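PDB 4UUC: ankyrin repeat and SOCS BOX protein 11 from Homo sapiens, which is the substrate-recognition component, here represented by its ankyrin repeat domain, of a cullin-5 ubiquitin ligase that marks proteins such as BIK, DIRAS2 and RPN1 for degradation. Local coordinates for residues A[42-48]-A[76-82]; A[94-98]-A[124-130]; A[143-148]-A[177-182]; A[159-163]-A[186-192]; A[106-111]-A[136-142]. All coordinates share one frame; numbering follows the deposited sequence. Where two conformers were deposited one is given.

Contact 1: residues A[42-48]-A[76-82]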
# COMPACT_ATOMS: atom_id res chain seq x y z
N HIS A 42 16.42 5.19 3.59
CA HIS A 42 15.51 5.00 2.46
C HIS A 42 15.89 3.73 1.68
O HIS A 42 15.02 2.92 1.35
CB HIS A 42 15.53 6.20 1.51
CG HIS A 42 14.71 7.37 1.98
ND1 HIS A 42 15.28 8.59 2.27
CD2 HIS A 42 13.38 7.51 2.18
CE1 HIS A 42 14.33 9.43 2.65
NE2 HIS A 42 13.17 8.80 2.60
N GLU A 43 17.18 3.56 1.40
CA GLU A 43 17.63 2.43 0.59
C GLU A 43 17.51 1.10 1.34
O GLU A 43 17.12 0.10 0.75
CB GLU A 43 19.07 2.66 0.11
CG GLU A 43 19.21 3.96 -0.67
CD GLU A 43 20.07 3.87 -1.92
OE1 GLU A 43 20.15 2.78 -2.53
OE2 GLU A 43 20.67 4.90 -2.30
N ALA A 44 17.84 1.08 2.63
CA ALA A 44 17.67 -0.14 3.43
C ALA A 44 16.20 -0.57 3.44
O ALA A 44 15.89 -1.75 3.31
CB ALA A 44 18.17 0.06 4.85
N CYS A 45 15.30 0.39 3.61
CA CYS A 45 13.88 0.05 3.72
C CYS A 45 13.32 -0.41 2.37
O CYS A 45 12.46 -1.29 2.32
CB CYS A 45 13.09 1.24 4.26
SG CYS A 45 13.41 1.54 6.01
N LEU A 46 13.81 0.17 1.28
CA LEU A 46 13.36 -0.23 -0.05
C LEU A 46 13.81 -1.66 -0.36
O LEU A 46 13.13 -2.38 -1.09
CB LEU A 46 13.90 0.74 -1.12
CG LEU A 46 13.35 0.54 -2.53
CD1 LEU A 46 11.83 0.73 -2.59
CD2 LEU A 46 14.03 1.47 -3.51
N GLY A 47 14.94 -2.06 0.22
CA GLY A 47 15.45 -3.41 0.05
C GLY A 47 14.88 -4.38 1.07
O GLY A 47 15.12 -5.58 0.98
N GLY A 48 14.13 -3.87 2.04
CA GLY A 48 13.54 -4.70 3.08
C GLY A 48 14.55 -5.20 4.10
O GLY A 48 14.37 -6.27 4.69
N ASN A 76 8.84 3.14 1.45
CA ASN A 76 9.78 2.22 0.85
C ASN A 76 9.66 0.82 1.46
O ASN A 76 9.73 -0.18 0.76
CB ASN A 76 11.21 2.74 0.98
CG ASN A 76 11.50 3.88 0.01
OD1 ASN A 76 10.62 4.33 -0.72
ND2 ASN A 76 12.74 4.36 0.01
N ALA A 77 9.45 0.77 2.78
CA ALA A 77 9.29 -0.50 3.47
C ALA A 77 8.07 -1.24 2.94
O ALA A 77 8.06 -2.46 2.84
CB ALA A 77 9.18 -0.28 4.97
N CYS A 78 7.04 -0.47 2.59
CA CYS A 78 5.81 -1.05 2.06
C CYS A 78 5.98 -1.46 0.59
O CYS A 78 5.22 -2.29 0.09
CB CYS A 78 4.65 -0.06 2.21
SG CYS A 78 4.09 0.13 3.92
N CYS A 79 6.98 -0.91 -0.09
CA CYS A 79 7.33 -1.39 -1.42
C CYS A 79 7.98 -2.76 -1.31
O CYS A 79 7.69 -3.67 -2.09
CB CYS A 79 8.30 -0.43 -2.13
SG CYS A 79 7.59 1.15 -2.62
N SER A 80 8.87 -2.90 -0.34
CA SER A 80 9.63 -4.14 -0.16
C SER A 80 8.75 -5.25 0.41
O SER A 80 8.99 -6.43 0.15
CB SER A 80 10.83 -3.90 0.76
OG SER A 80 10.43 -3.75 2.11
N GLY A 81 7.74 -4.87 1.18
CA GLY A 81 6.87 -5.84 1.83
C GLY A 81 7.47 -6.45 3.08
O GLY A 81 7.02 -7.50 3.54
N SER A 82 8.49 -5.80 3.64
CA SER A 82 9.10 -6.26 4.89
C SER A 82 8.33 -5.75 6.11
O SER A 82 8.47 -4.60 6.52
CB SER A 82 10.55 -5.81 4.99
OG SER A 82 11.09 -6.18 6.25
O HOH W 1 13.12 -7.95 6.80

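Contact 2: residues A[94-98]-A[124-130]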
# COMPACT_ATOMS: atom_id res chain seq x y z
N ALA A 94 7.90 6.51 13.23
CA ALA A 94 7.43 6.78 11.87
C ALA A 94 5.94 7.15 11.90
O ALA A 94 5.16 6.54 12.62
CB ALA A 94 7.66 5.57 10.97
N LYS A 95 5.58 8.16 11.12
CA LYS A 95 4.17 8.53 10.93
C LYS A 95 3.50 7.57 9.95
O LYS A 95 3.96 7.40 8.83
CB LYS A 95 4.06 9.97 10.43
CG LYS A 95 2.63 10.48 10.31
N ALA A 96 2.41 6.94 10.38
CA ALA A 96 1.78 5.87 9.60
C ALA A 96 0.94 6.40 8.43
O ALA A 96 0.96 5.82 7.35
CB ALA A 96 0.92 5.01 10.51
N GLN A 97 0.20 7.48 8.66
CA GLN A 97 -0.59 8.12 7.62
C GLN A 97 -0.06 9.54 7.40
O GLN A 97 0.08 10.31 8.36
CB GLN A 97 -2.08 8.15 7.98
CG GLN A 97 -2.97 8.73 6.88
CD GLN A 97 -4.46 8.66 7.20
OE1 GLN A 97 -4.90 7.80 7.97
NE2 GLN A 97 -5.23 9.57 6.62
N LEU A 98 0.24 9.87 6.15
CA LEU A 98 0.96 11.09 5.82
C LEU A 98 0.08 12.14 5.14
O LEU A 98 -1.01 11.83 4.66
CB LEU A 98 2.15 10.76 4.92
CG LEU A 98 3.14 9.73 5.47
CD1 LEU A 98 4.19 9.38 4.42
CD2 LEU A 98 3.81 10.23 6.74
N ASN A 124 -2.03 0.52 13.50
CA ASN A 124 -1.43 1.77 13.95
C ASN A 124 -2.28 2.97 13.53
O ASN A 124 -1.78 4.09 13.37
CB ASN A 124 -0.00 1.89 13.42
CG ASN A 124 0.98 1.04 14.21
OD1 ASN A 124 1.69 1.54 15.07
ND2 ASN A 124 0.99 -0.26 13.94
N ASN A 125 -3.57 2.72 13.36
CA ASN A 125 -4.60 3.75 13.23
C ASN A 125 -4.57 4.55 11.93
O ASN A 125 -4.97 5.72 11.90
CB ASN A 125 -4.53 4.70 14.43
CG ASN A 125 -4.71 3.98 15.75
OD1 ASN A 125 -3.88 4.08 16.65
ND2 ASN A 125 -5.80 3.24 15.87
N VAL A 126 -4.11 3.93 10.84
CA VAL A 126 -4.34 4.50 9.52
C VAL A 126 -5.82 4.31 9.18
O VAL A 126 -6.38 3.24 9.41
CB VAL A 126 -3.45 3.83 8.44
CG1 VAL A 126 -3.83 4.32 7.05
CG2 VAL A 126 -1.97 4.11 8.71
N ASN A 127 -6.45 5.35 8.65
CA ASN A 127 -7.86 5.29 8.26
C ASN A 127 -8.10 4.21 7.21
O ASN A 127 -7.58 4.27 6.10
CB ASN A 127 -8.31 6.66 7.73
CG ASN A 127 -9.76 6.66 7.26
OD1 ASN A 127 -10.53 5.76 7.56
ND2 ASN A 127 -10.13 7.70 6.51
N ILE A 128 -8.89 3.20 7.57
CA ILE A 128 -9.15 2.09 6.67
C ILE A 128 -9.82 2.55 5.38
O ILE A 128 -9.70 1.90 4.34
CB ILE A 128 -10.01 1.00 7.36
CG1 ILE A 128 -9.96 -0.30 6.56
CG2 ILE A 128 -11.44 1.49 7.57
CD1 ILE A 128 -10.49 -1.51 7.32
N ASP A 129 -10.52 3.69 5.45
CA ASP A 129 -11.21 4.25 4.29
C ASP A 129 -10.49 5.47 3.72
O ASP A 129 -11.12 6.34 3.12
CB ASP A 129 -12.65 4.65 4.65
CG ASP A 129 -13.50 3.46 5.06
OD1 ASP A 129 -13.44 2.41 4.40
OD2 ASP A 129 -14.23 3.59 6.07
N HIS A 130 -9.17 5.55 3.91
CA HIS A 130 -8.40 6.69 3.44
C HIS A 130 -8.39 6.78 1.91
O HIS A 130 -7.72 5.98 1.26
CB HIS A 130 -6.97 6.63 3.95
CG HIS A 130 -6.13 7.81 3.56
ND1 HIS A 130 -4.75 7.77 3.52
CD2 HIS A 130 -6.48 9.07 3.19
CE1 HIS A 130 -4.29 8.95 3.15
NE2 HIS A 130 -5.32 9.76 2.94
O HOH W 2 -8.19 9.92 6.90
O HOH W 3 -5.58 8.61 10.45

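Contact 3: residues A[143-148]-A[177-182]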
# COMPACT_ATOMS: atom_id res chain seq x y z
N CYS A 143 -8.99 -4.15 -5.03
CA CYS A 143 -9.83 -4.67 -6.10
C CYS A 143 -9.22 -4.43 -7.48
O CYS A 143 -9.33 -5.27 -8.36
CB CYS A 143 -11.22 -4.04 -6.02
SG CYS A 143 -12.17 -4.55 -4.56
N THR A 144 -8.56 -3.29 -7.65
CA THR A 144 -7.91 -2.98 -8.92
C THR A 144 -6.81 -4.00 -9.26
O THR A 144 -6.63 -4.36 -10.42
CB THR A 144 -7.31 -1.57 -8.88
OG1 THR A 144 -8.36 -0.63 -8.66
CG2 THR A 144 -6.60 -1.24 -10.20
N TYR A 145 -6.10 -4.48 -8.24
CA TYR A 145 -4.96 -5.38 -8.43
C TYR A 145 -5.23 -6.83 -8.01
O TYR A 145 -4.30 -7.63 -7.89
CB TYR A 145 -3.75 -4.81 -7.69
CG TYR A 145 -3.25 -3.56 -8.37
CD1 TYR A 145 -2.47 -3.64 -9.51
CD2 TYR A 145 -3.62 -2.30 -7.92
CE1 TYR A 145 -2.03 -2.51 -10.16
CE2 TYR A 145 -3.18 -1.16 -8.56
CZ TYR A 145 -2.39 -1.27 -9.69
OH TYR A 145 -1.95 -0.14 -10.34
N GLN A 146 -6.50 -7.16 -7.83
CA GLN A 146 -6.93 -8.55 -7.62
C GLN A 146 -6.31 -9.19 -6.38
O GLN A 146 -5.97 -10.37 -6.38
CB GLN A 146 -6.59 -9.40 -8.86
CG GLN A 146 -7.12 -8.83 -10.17
CD GLN A 146 -6.85 -9.74 -11.35
OE1 GLN A 146 -7.78 -10.27 -11.96
NE2 GLN A 146 -5.58 -9.93 -11.69
N ARG A 147 -6.19 -8.40 -5.32
CA ARG A 147 -5.60 -8.87 -4.07
C ARG A 147 -6.67 -9.46 -3.17
O ARG A 147 -7.19 -8.78 -2.28
CB ARG A 147 -4.86 -7.73 -3.37
CG ARG A 147 -3.83 -7.04 -4.25
CD ARG A 147 -2.79 -8.01 -4.80
NE ARG A 147 -1.70 -7.32 -5.49
CZ ARG A 147 -0.77 -7.93 -6.20
NH1 ARG A 147 -0.78 -9.26 -6.32
NH2 ARG A 147 0.19 -7.23 -6.80
N VAL A 148 -7.01 -10.72 -3.41
CA VAL A 148 -8.16 -11.34 -2.77
C VAL A 148 -8.06 -11.32 -1.25
O VAL A 148 -9.03 -10.97 -0.57
CB VAL A 148 -8.34 -12.81 -3.23
CG1 VAL A 148 -9.65 -13.37 -2.68
CG2 VAL A 148 -8.31 -12.91 -4.74
N GLN A 177 -11.41 -6.15 -13.92
CA GLN A 177 -10.38 -7.17 -13.77
C GLN A 177 -10.96 -8.56 -14.06
O GLN A 177 -12.01 -8.68 -14.68
CB GLN A 177 -9.78 -7.13 -12.36
CG GLN A 177 -9.43 -5.75 -11.84
CD GLN A 177 -8.65 -4.91 -12.84
OE1 GLN A 177 -7.80 -5.41 -13.57
NE2 GLN A 177 -8.94 -3.61 -12.87
N SER A 178 -10.26 -9.59 -13.59
CA SER A 178 -10.59 -10.97 -13.95
C SER A 178 -10.77 -11.89 -12.74
O SER A 178 -10.70 -13.12 -12.87
CB SER A 178 -9.50 -11.54 -14.86
OG SER A 178 -9.37 -10.77 -16.03
N ASN A 179 -11.03 -11.31 -11.56
CA ASN A 179 -11.15 -12.09 -10.33
C ASN A 179 -12.59 -12.20 -9.83
O ASN A 179 -13.17 -11.23 -9.34
CB ASN A 179 -10.29 -11.50 -9.22
CG ASN A 179 -10.07 -12.47 -8.08
OD1 ASN A 179 -10.96 -12.69 -7.27
ND2 ASN A 179 -8.88 -13.06 -8.03
N VAL A 180 -13.13 -13.41 -9.94
CA VAL A 180 -14.50 -13.70 -9.53
C VAL A 180 -14.66 -13.68 -8.01
O VAL A 180 -15.68 -13.22 -7.50
CB VAL A 180 -14.94 -15.08 -10.09
CG1 VAL A 180 -16.23 -15.58 -9.42
CG2 VAL A 180 -15.13 -15.00 -11.60
N GLU A 181 -13.66 -14.19 -7.28
CA GLU A 181 -13.75 -14.23 -5.82
C GLU A 181 -13.98 -12.83 -5.24
O GLU A 181 -14.77 -12.67 -4.30
CB GLU A 181 -12.49 -14.87 -5.23
CG GLU A 181 -12.48 -16.39 -5.39
CD GLU A 181 -11.32 -17.08 -4.68
OE1 GLU A 181 -10.18 -16.56 -4.71
OE2 GLU A 181 -11.56 -18.16 -4.10
N VAL A 182 -13.33 -11.83 -5.81
CA VAL A 182 -13.49 -10.45 -5.36
C VAL A 182 -14.92 -9.95 -5.59
O VAL A 182 -15.49 -9.26 -4.74
CB VAL A 182 -12.48 -9.52 -6.07
CG1 VAL A 182 -12.81 -8.05 -5.82
CG2 VAL A 182 -11.07 -9.84 -5.61

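Contact 4: residues A[159-163]-A[186-192]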
# COMPACT_ATOMS: atom_id res chain seq x y z
N ALA A 159 -14.14 -2.01 6.26
CA ALA A 159 -13.95 -1.07 5.16
C ALA A 159 -15.28 -0.80 4.45
O ALA A 159 -16.05 -1.72 4.20
CB ALA A 159 -12.92 -1.60 4.18
N SER A 160 -15.55 0.47 4.15
CA SER A 160 -16.77 0.84 3.44
C SER A 160 -16.78 0.24 2.04
O SER A 160 -15.96 0.60 1.19
CB SER A 160 -16.91 2.36 3.36
OG SER A 160 -18.10 2.73 2.70
N VAL A 161 -17.72 -0.68 1.81
CA VAL A 161 -17.72 -1.48 0.59
C VAL A 161 -17.86 -0.66 -0.69
O VAL A 161 -17.29 -1.03 -1.72
CB VAL A 161 -18.86 -2.54 0.64
CG1 VAL A 161 -20.23 -1.88 0.60
CG2 VAL A 161 -18.70 -3.54 -0.50
N ASP A 162 -18.57 0.47 -0.64
CA ASP A 162 -18.83 1.26 -1.84
C ASP A 162 -17.88 2.46 -1.99
O ASP A 162 -17.96 3.19 -2.97
CB ASP A 162 -20.28 1.77 -1.84
CG ASP A 162 -21.29 0.66 -2.10
OD1 ASP A 162 -21.03 -0.21 -2.97
OD2 ASP A 162 -22.36 0.67 -1.45
N HIS A 163 -16.98 2.65 -1.03
CA HIS A 163 -16.05 3.78 -1.07
C HIS A 163 -14.82 3.43 -1.90
O HIS A 163 -14.02 2.58 -1.51
CB HIS A 163 -15.65 4.17 0.36
CG HIS A 163 -14.97 5.50 0.45
ND1 HIS A 163 -14.70 6.11 1.66
CD2 HIS A 163 -14.49 6.33 -0.50
CE1 HIS A 163 -14.09 7.26 1.44
NE2 HIS A 163 -13.96 7.42 0.14
N LEU A 186 -17.27 -8.71 -2.42
CA LEU A 186 -17.87 -7.38 -2.38
C LEU A 186 -19.39 -7.46 -2.27
O LEU A 186 -20.01 -6.77 -1.46
CB LEU A 186 -17.50 -6.57 -3.63
CG LEU A 186 -16.05 -6.08 -3.73
CD1 LEU A 186 -15.85 -5.38 -5.07
CD2 LEU A 186 -15.70 -5.14 -2.58
N THR A 187 -19.99 -8.31 -3.10
CA THR A 187 -21.43 -8.48 -3.09
C THR A 187 -21.91 -9.01 -1.74
O THR A 187 -22.91 -8.53 -1.19
CB THR A 187 -21.88 -9.44 -4.21
OG1 THR A 187 -21.46 -8.93 -5.47
CG2 THR A 187 -23.40 -9.59 -4.21
N ASP A 188 -21.19 -9.99 -1.19
CA ASP A 188 -21.53 -10.56 0.11
C ASP A 188 -21.52 -9.50 1.22
O ASP A 188 -22.25 -9.62 2.20
CB ASP A 188 -20.57 -11.68 0.50
CG ASP A 188 -20.76 -12.95 -0.32
OD1 ASP A 188 -21.81 -13.11 -0.97
OD2 ASP A 188 -19.85 -13.80 -0.29
N TYR A 189 -20.68 -8.48 1.05
CA TYR A 189 -20.55 -7.42 2.04
C TYR A 189 -21.36 -6.17 1.67
O TYR A 189 -21.14 -5.09 2.22
CB TYR A 189 -19.07 -7.05 2.22
CG TYR A 189 -18.38 -7.90 3.26
CD1 TYR A 189 -17.81 -9.11 2.92
CD2 TYR A 189 -18.32 -7.49 4.59
CE1 TYR A 189 -17.18 -9.90 3.87
CE2 TYR A 189 -17.70 -8.27 5.54
CZ TYR A 189 -17.13 -9.47 5.18
OH TYR A 189 -16.51 -10.24 6.13
N GLY A 190 -22.31 -6.34 0.75
CA GLY A 190 -23.34 -5.34 0.52
C GLY A 190 -23.07 -4.32 -0.57
O GLY A 190 -23.68 -3.25 -0.58
N ALA A 191 -22.18 -4.64 -1.50
CA ALA A 191 -21.90 -3.74 -2.61
C ALA A 191 -23.16 -3.48 -3.43
O ALA A 191 -23.97 -4.38 -3.64
CB ALA A 191 -20.81 -4.30 -3.50
N ASN A 192 -23.32 -2.23 -3.86
CA ASN A 192 -24.45 -1.84 -4.70
C ASN A 192 -24.15 -2.16 -6.16
O ASN A 192 -23.36 -1.48 -6.81
CB ASN A 192 -24.74 -0.35 -4.53
CG ASN A 192 -26.02 0.09 -5.22
OD1 ASN A 192 -26.35 -0.38 -6.30
ND2 ASN A 192 -26.74 1.01 -4.58

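Contact 5: residues A[106-111]-A[136-142]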
# COMPACT_ATOMS: atom_id res chain seq x y z
N ILE A 106 0.13 2.66 2.92
CA ILE A 106 -0.84 1.57 2.90
C ILE A 106 -1.32 1.27 1.48
O ILE A 106 -1.53 0.11 1.13
CB ILE A 106 -2.06 1.84 3.83
CG1 ILE A 106 -2.84 0.54 4.06
CG2 ILE A 106 -2.96 2.95 3.27
CD1 ILE A 106 -3.99 0.67 5.04
N HIS A 107 -1.47 2.30 0.64
CA HIS A 107 -1.95 2.08 -0.72
C HIS A 107 -0.93 1.32 -1.57
O HIS A 107 -1.30 0.49 -2.39
CB HIS A 107 -2.30 3.41 -1.38
CG HIS A 107 -3.50 4.08 -0.77
ND1 HIS A 107 -3.44 4.76 0.42
CD2 HIS A 107 -4.79 4.13 -1.17
CE1 HIS A 107 -4.64 5.22 0.72
NE2 HIS A 107 -5.48 4.85 -0.23
N GLU A 108 0.36 1.58 -1.34
CA GLU A 108 1.40 0.84 -2.04
C GLU A 108 1.47 -0.60 -1.54
O GLU A 108 1.62 -1.54 -2.33
CB GLU A 108 2.76 1.52 -1.87
CG GLU A 108 3.87 0.90 -2.71
CD GLU A 108 3.66 1.05 -4.21
OE1 GLU A 108 2.92 1.98 -4.62
OE2 GLU A 108 4.22 0.24 -4.97
N ALA A 109 1.35 -0.78 -0.22
CA ALA A 109 1.35 -2.13 0.35
C ALA A 109 0.24 -2.97 -0.25
O ALA A 109 0.47 -4.12 -0.66
CB ALA A 109 1.21 -2.07 1.86
N VAL A 110 -0.97 -2.41 -0.32
CA VAL A 110 -2.12 -3.13 -0.86
C VAL A 110 -1.91 -3.43 -2.34
O VAL A 110 -2.14 -4.55 -2.78
CB VAL A 110 -3.43 -2.34 -0.67
CG1 VAL A 110 -4.58 -3.02 -1.40
CG2 VAL A 110 -3.75 -2.21 0.81
N LYS A 111 -1.47 -2.43 -3.10
CA LYS A 111 -1.20 -2.63 -4.53
C LYS A 111 -0.31 -3.86 -4.77
O LYS A 111 -0.57 -4.65 -5.68
CB LYS A 111 -0.54 -1.38 -5.12
CG LYS A 111 -0.10 -1.54 -6.57
CD LYS A 111 0.45 -0.22 -7.11
CE LYS A 111 0.95 -0.36 -8.54
NZ LYS A 111 1.37 0.95 -9.11
N GLY A 136 -7.77 6.25 -4.83
CA GLY A 136 -8.89 5.60 -4.19
C GLY A 136 -8.56 5.14 -2.78
O GLY A 136 -7.52 5.48 -2.22
N THR A 137 -9.48 4.37 -2.21
CA THR A 137 -9.32 3.78 -0.90
C THR A 137 -8.46 2.53 -0.97
O THR A 137 -8.21 2.00 -2.06
CB THR A 137 -10.68 3.39 -0.31
OG1 THR A 137 -11.30 2.47 -1.21
CG2 THR A 137 -11.58 4.62 -0.12
N PRO A 138 -8.01 2.03 0.19
CA PRO A 138 -7.28 0.76 0.18
C PRO A 138 -8.08 -0.38 -0.46
O PRO A 138 -7.52 -1.19 -1.19
CB PRO A 138 -7.01 0.50 1.66
CG PRO A 138 -6.96 1.86 2.27
CD PRO A 138 -7.99 2.65 1.52
N LEU A 139 -9.39 -0.44 -0.19
CA LEU A 139 -10.22 -1.48 -0.77
C LEU A 139 -10.25 -1.35 -2.30
O LEU A 139 -10.19 -2.35 -3.01
CB LEU A 139 -11.64 -1.42 -0.21
CG LEU A 139 -12.61 -2.46 -0.77
CD1 LEU A 139 -12.14 -3.88 -0.49
CD2 LEU A 139 -14.00 -2.23 -0.19
N TYR A 140 -10.35 -0.13 -2.79
CA TYR A 140 -10.37 0.13 -4.22
C TYR A 140 -9.08 -0.35 -4.90
O TYR A 140 -9.11 -0.96 -5.97
CB TYR A 140 -10.58 1.62 -4.48
CG TYR A 140 -10.73 1.97 -5.94
CD1 TYR A 140 -11.96 1.89 -6.57
CD2 TYR A 140 -9.64 2.41 -6.68
CE1 TYR A 140 -12.10 2.23 -7.91
CE2 TYR A 140 -9.76 2.74 -8.00
CZ TYR A 140 -10.99 2.65 -8.62
OH TYR A 140 -11.09 2.98 -9.95
N VAL A 141 -7.94 -0.06 -4.27
CA VAL A 141 -6.65 -0.50 -4.77
C VAL A 141 -6.59 -2.03 -4.78
O VAL A 141 -6.15 -2.63 -5.76
CB VAL A 141 -5.49 0.07 -3.92
CG1 VAL A 141 -4.15 -0.51 -4.36
CG2 VAL A 141 -5.47 1.60 -4.03
N ALA A 142 -7.03 -2.65 -3.68
CA ALA A 142 -7.04 -4.10 -3.57
C ALA A 142 -7.84 -4.74 -4.71
O ALA A 142 -7.42 -5.75 -5.28
CB ALA A 142 -7.63 -4.52 -2.22

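Contact 1: residues A[42-48]-A[76-82]
Helices 40-46 and 73-80 are the first helices of ANK 2 and ANK 3, and H42 to G48 meet N76 to S82 at their C-terminal ends. The axes of 42-46 and 76-80 run 24° apart and approach to 7.7 Å. N76 is the main polar link. Its ND2 donates to H42 O over 3.0 Å in a fairly straight bond of 163°. The amide comes in above the carbonyl plane, while L46 N reaches H42 O from the other face. This oxygen therefore serves both its own helix and the next repeat. CG of N76 lies anti to the carbonyl carbon (chi1 -75°), and the side chain leads toward helix 40-46, with its CB against the backbone of L46. L46 CD1 packs on C79 CB at 3.7 Å. The CA of A77 makes a CH...O contact with C45 O at 3.5 Å. S80 OG accepts from S82 N, an ST turn, and donates to A77 O in its own helix. G48 CA lies 3.4 Å from S80 OG; a CB at G48 would probably lie tight against S80 OG and S82 CB. A water bridges G48 O and S82 OG, and S82 OG also caps C85 N. Outside the pair, helix 7-14 packs on E43 and A44, helix 83-91 on C45 and A77, and helix 105-111 on C78 and C79.

Contact 2: residues A[94-98]-A[124-130]
Q97 lays its amide flat over the imidazole of H130, the two planes 22° apart. The NE2 end sits 3.5 Å above the ring plane, over the centre of the H130 ring. The two side chains come from opposite directions. Q97 reaches this far because its chain is extended: CG is anti to the backbone N (chi1 -176°) and the next torsion is also straight. The other end of the same amide turns to the backbone. Q97 OE1 accepts from N127 N at 3.0 Å, almost straight at 172°. The amides of Q97 and N127 lie side by side and point the same way. One water accepts from both Q97 NE2 and N127 ND2. A second water donates to Q97 OE1 and to N125 O. N127 also begins a type I turn, and its OD1 takes D129 N in an Asx turn. Beside this polar group, A96 CB touches V126 CG2 at 3.5 Å. H130 in turn meets H107 edge-to-face. The contact ties the loop after helix 83-91, in ANK 3, to the loop after helix 115-123, in ANK 4. The two ends of one amide do different work: the oxygen is held by a backbone N-H and a water, and the NH2 lies over the H130 ring and donates to a water, so the rotation of the amide is probably well fixed.

Contact 3: residues A[143-148]-A[177-182]
The turn after helix 138-144 runs beside the turn into helix 180-188, with CA atoms of Q146 and N179 6.1 Å apart. Q146 sits at positive phi and sends its side chain across. Its OE1 accepts from S178 N at 3.0 Å, with a bent N-H...O angle of 146°. Q146 CG also lies against Q177 CB at 3.8 Å. The amides of Q146 and Q177 are steeply turned, 71° apart. Q177 bends back at chi2 (-48°), which lays its CG near the carbonyl oxygens of C143 and T144 and its amide beside T144 O. That amide finds its hydrogen bond elsewhere: NE2 donates to A173 O. Further along, V148 packs its CG2 branch on the amide of N179, 3.3 Å from ND2. N179 is the N-cap of helix 180-188. Its OD1 accepts from V182 N at 2.9 Å, in the carbonyl plane, so the cap fixes the amide on which V148 rests. V182 turns its CG1 to C143 SG at 3.8 Å, an apolar touch. R147 NE donates to K111 O and so reaches the repeat before. ANK 5 and ANK 6 thus meet at the short turns between the two helices of each repeat. This is the helix-turn-helix stacking of the ankyrin fold, with equivalent turns side by side from one repeat to the next.

Contact 4: residues A[159-163]-A[186-192]
V161 pushes its two methyls into the end of helix 180-188. CG2 touches A191 CB at 3.7 Å and L186 CD2 at 4.0 Å, and it lies 3.6 Å from L186 O. CG1 faces the carbonyl oxygens of Y189 and G190. It sits between the backbone N and the carbonyl carbon (chi1 67°), while CG2 takes the anti place. Next to it, D162 makes the polar link. OD1 accepts from N192 N at 3.2 Å through its syn lone pair, and the bond is nearly straight at 173°. With an alanine here, N192 N would probably lose this acceptor, and the ANK 5 loop would keep mainly the V161 packing to this chain end. Further out, a type I turn from S160 to H163 presents V161 and D162 together. In the other segment, a Schellman motif with G190 at positive phi ends the helix: A191 N returns to L186 O and G190 N to T187 O. N192 OD1 bonds to K194 N and R195 N, and D162 also touches R195. The contact thus pairs a small apolar patch with a carboxylate on a main-chain N-H, which ties the turn to the chain after the helix.

Contact 5: residues A[106-111]-A[136-142]
H107 NE2 lies 2.9 Å from G136 O, but the N-H...O angle of 121° makes this a weak bond. The carbonyl oxygen of H130, at the same distance from NE2, lies close by as well. The other ring nitrogen, ND1, bonds to S104 OG. The imidazole is thus held at both nitrogens. Its CG is anti to the carbonyl carbon (chi1 -68°), which swings NE2 toward the start of the next repeat. G136 O and V141 CG2 lie at the ring edge, and P138 CG lies over one face. A leucine in place of H107 would probably leave S104 OG without this partner and G136 O without its weak donor from helix 105-111. Here the first helices of ANK 4 and ANK 5 stack; the axes of 106-111 and 138-142 cross at -25°, 8.6 Å apart at closest. T137 to Y140 form a variant of the TPLH motif of ankyrin repeats, with tyrosine in place of histidine. T137 OG1 caps the helix by accepting from Y140 N, and it also bonds to H163 O. P138 fills the first turn beside H107, and I106 CD1 reaches its CG. V110 carries much of the apolar contact: its CG1 presses on A142 CB at 3.5 Å, tighter than usual, and meets V141 CG1 at 3.9 Å. V141 CG1 also lies against the backbone of helix 105-111, 3.5 Å from K111 N. Behind the pair, M118 of helix 115-123 touches both I106 and V110, while C150 and V151 of helix 148-156 back A142.

From the N terminus, contact 1 closes the loop 49-75 and joins ANK 2 to ANK 3 before any other contact opens. Contact 2 closes 99-123 and joins ANK 3 to ANK 4. Contact 5 closes 112-135 and joins ANK 4 to ANK 5. It opens before contact 2 closes, so the two cross, and H130 meets H107 between them. Contact 3 follows contact 5 along helix 138-144 and closes 149-176. Contact 4 closes 164-185, crosses contact 3 and shares helix 180-188; both join ANK 5 to ANK 6. None of the five nests within another. Side packing also joins contact 1 to contact 5, through C79 and E108, and D129 links contact 2 to S160 of contact 4.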